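Local coordinates for protein alcohol dehydrogenase, zinc-containing (Thermotoga maritima, PDB 1VJ0) that probably acts as a zinc-dependent, nucleotide-linked oxidoreductase of the medium-chain dehydrogenase family and binds two zinc ions per subunit, at residues Ala204-Leu209 and Glu370-Ile375. Residues are numbered along the deposited sequence; the frame is centred on the assembly and turned at random.
Sequences AGPLGL and EALKVI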
loop_
_atom_site.group_PDB
_atom_site.type_symbol
_atom_site.label_atom_id
_atom_site.label_comp_id
_atom_site.label_asym_id
_atom_site.label_seq_id
_atom_site.Cartn_x
_atom_site.Cartn_y
_atom_site.Cartn_z
ATOM N N ALA A 204 20.612 -16.498 13.574
ATOM C CA ALA A 204 21.491 -16.821 12.442
ATOM C C ALA A 204 21.431 -18.293 12.093
ATOM O O ALA A 204 22.457 -18.933 11.818
ATOM C CB ALA A 204 22.907 -16.412 12.779
ATOM N N GLY A 205 20.238 -18.851 12.247
ATOM C CA GLY A 205 19.842 -20.133 11.655
ATOM C C GLY A 205 19.417 -19.888 10.220
ATOM O O GLY A 205 19.518 -18.793 9.722
ATOM N N PRO A 206 18.971 -20.906 9.512
ATOM C CA PRO A 206 18.608 -20.727 8.075
ATOM C C PRO A 206 17.632 -19.593 7.805
ATOM O O PRO A 206 17.777 -18.853 6.808
ATOM C CB PRO A 206 17.983 -22.071 7.704
ATOM C CG PRO A 206 18.740 -23.031 8.556
ATOM C CD PRO A 206 18.932 -22.318 9.924
ATOM N N LEU A 207 16.636 -19.444 8.662
ATOM C CA LEU A 207 15.686 -18.338 8.517
ATOM C C LEU A 207 16.373 -16.980 8.531
ATOM O O LEU A 207 16.225 -16.141 7.584
ATOM C CB LEU A 207 14.624 -18.426 9.610
ATOM C CG LEU A 207 13.524 -17.335 9.611
ATOM C CD1 LEU A 207 12.676 -17.447 8.386
ATOM C CD2 LEU A 207 12.661 -17.468 10.818
ATOM N N GLY A 208 17.138 -16.722 9.599
ATOM C CA GLY A 208 17.846 -15.443 9.710
ATOM C C GLY A 208 18.867 -15.237 8.592
ATOM O O GLY A 208 19.021 -14.118 8.044
ATOM N N LEU A 209 19.539 -16.313 8.218
ATOM C CA LEU A 209 20.532 -16.253 7.130
ATOM C C LEU A 209 19.948 -16.003 5.728
ATOM O O LEU A 209 20.478 -15.175 4.962
ATOM C CB LEU A 209 21.405 -17.481 7.165
ATOM C CG LEU A 209 22.284 -17.657 8.418
ATOM C CD1 LEU A 209 22.817 -19.060 8.442
ATOM C CD2 LEU A 209 23.429 -16.648 8.438
ATOM N N GLU A 370 24.924 -29.884 15.550
ATOM C CA GLU A 370 26.146 -30.179 14.801
ATOM C C GLU A 370 25.953 -29.766 13.332
ATOM O O GLU A 370 26.911 -29.408 12.665
ATOM C CB GLU A 370 26.434 -31.671 14.845
ATOM C CG GLU A 370 27.817 -32.065 14.354
ATOM C CD GLU A 370 28.167 -33.503 14.701
ATOM O OE1 GLU A 370 27.622 -34.047 15.703
ATOM O OE2 GLU A 370 28.984 -34.106 13.957
ATOM N N ALA A 371 24.721 -29.866 12.816
ATOM C CA ALA A 371 24.444 -29.385 11.466
ATOM C C ALA A 371 23.681 -28.072 11.549
ATOM O O ALA A 371 22.880 -27.867 12.474
ATOM C CB ALA A 371 23.623 -30.416 10.672
ATOM N N LEU A 372 23.910 -27.206 10.556
ATOM C CA LEU A 372 23.088 -26.029 10.340
ATOM C C LEU A 372 21.896 -26.428 9.451
ATOM O O LEU A 372 20.754 -26.084 9.748
ATOM C CB LEU A 372 23.917 -24.908 9.696
ATOM C CG LEU A 372 23.287 -23.590 9.253
ATOM C CD1 LEU A 372 22.547 -22.956 10.366
ATOM C CD2 LEU A 372 24.351 -22.604 8.759
ATOM N N LYS A 373 22.198 -27.121 8.351
ATOM C CA LYS A 373 21.214 -27.711 7.476
ATOM C C LYS A 373 21.741 -29.005 6.861
ATOM O O LYS A 373 22.865 -29.057 6.355
ATOM C CB LYS A 373 20.831 -26.711 6.350
ATOM C CG LYS A 373 19.660 -27.114 5.572
ATOM C CD LYS A 373 18.411 -26.745 6.320
ATOM C CE LYS A 373 17.233 -27.420 5.762
ATOM N NZ LYS A 373 16.156 -27.176 6.732
ATOM N N VAL A 374 20.916 -30.042 6.940
ATOM C CA VAL A 374 21.172 -31.320 6.277
ATOM C C VAL A 374 20.238 -31.497 5.100
ATOM O O VAL A 374 19.036 -31.246 5.210
ATOM C CB VAL A 374 20.908 -32.517 7.193
ATOM C CG1 VAL A 374 21.286 -33.849 6.458
ATOM C CG2 VAL A 374 21.673 -32.373 8.516
ATOM N N ILE A 375 20.808 -31.979 4.010
ATOM C CA ILE A 375 20.086 -32.475 2.855
ATOM C C ILE A 375 20.194 -34.004 2.733
ATOM O O ILE A 375 21.269 -34.591 2.881
ATOM C CB ILE A 375 20.658 -31.808 1.581
ATOM C CG1 ILE A 375 20.556 -30.285 1.700
ATOM C CG2 ILE A 375 19.929 -32.301 0.314
ATOM C CD1 ILE A 375 19.160 -29.709 1.744
#
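Leaving helix 359-368, the chain first meets segment 204-209 at Leu372. Its backbone is held first: the amide N donates to Thr351 OG1. With CG anti to the backbone N (chi1 175°) and chi2 at 54°, the leucine extends its two methyls to separate targets at the start of helix 206-217. Leu372 CD1 lies 3.7 Å from Pro206 CD, the two side chains sliding past each other in opposite directions. The same methyl sits against the glycine turn, with Leu372 CD1 4.1 Å from Gly205 CA. Leu372 CD2 meets Leu209 CD1 tip to tip at 3.9 Å; the Leu209 side chain, its CG anti to the carbonyl carbon, comes from one helical turn further on. That turn is fixed by the bond from Leu209 N to Gly205 O (2.9 Å), Gly205 being the N-cap. Arg232 and Leu235 of helix 230-238 also touch Leu372, which is buried. Its own carbonyl passes near the proline ring, with Pro206 CG 3.8 Å from Leu372 O.

Next comes Lys373, whose CD approaches Pro206 CG at 4.3 Å, a loose aliphatic contact. The lysine side chain continues past Pro206, and its NZ forms a salt bridge with Glu78 OE1 and a hydrogen bond to Val54 O. Glu78 is a zinc ligand; the nearby ammonium would probably stabilise its carboxylate as an anion and help position it. The backbone continues into strand 374-377, which pairs antiparallel with strand 45-54.

Gly205 and Gly208 fit the GxGxxG pattern of a strand-turn-helix, here following strand 198-202. The arrangement thus joins what is probably the dinucleotide-binding turn of the Rossmann-type domain to the zinc-bearing catalytic domain, whose sheet includes strand 374-377, as in medium-chain dehydrogenases.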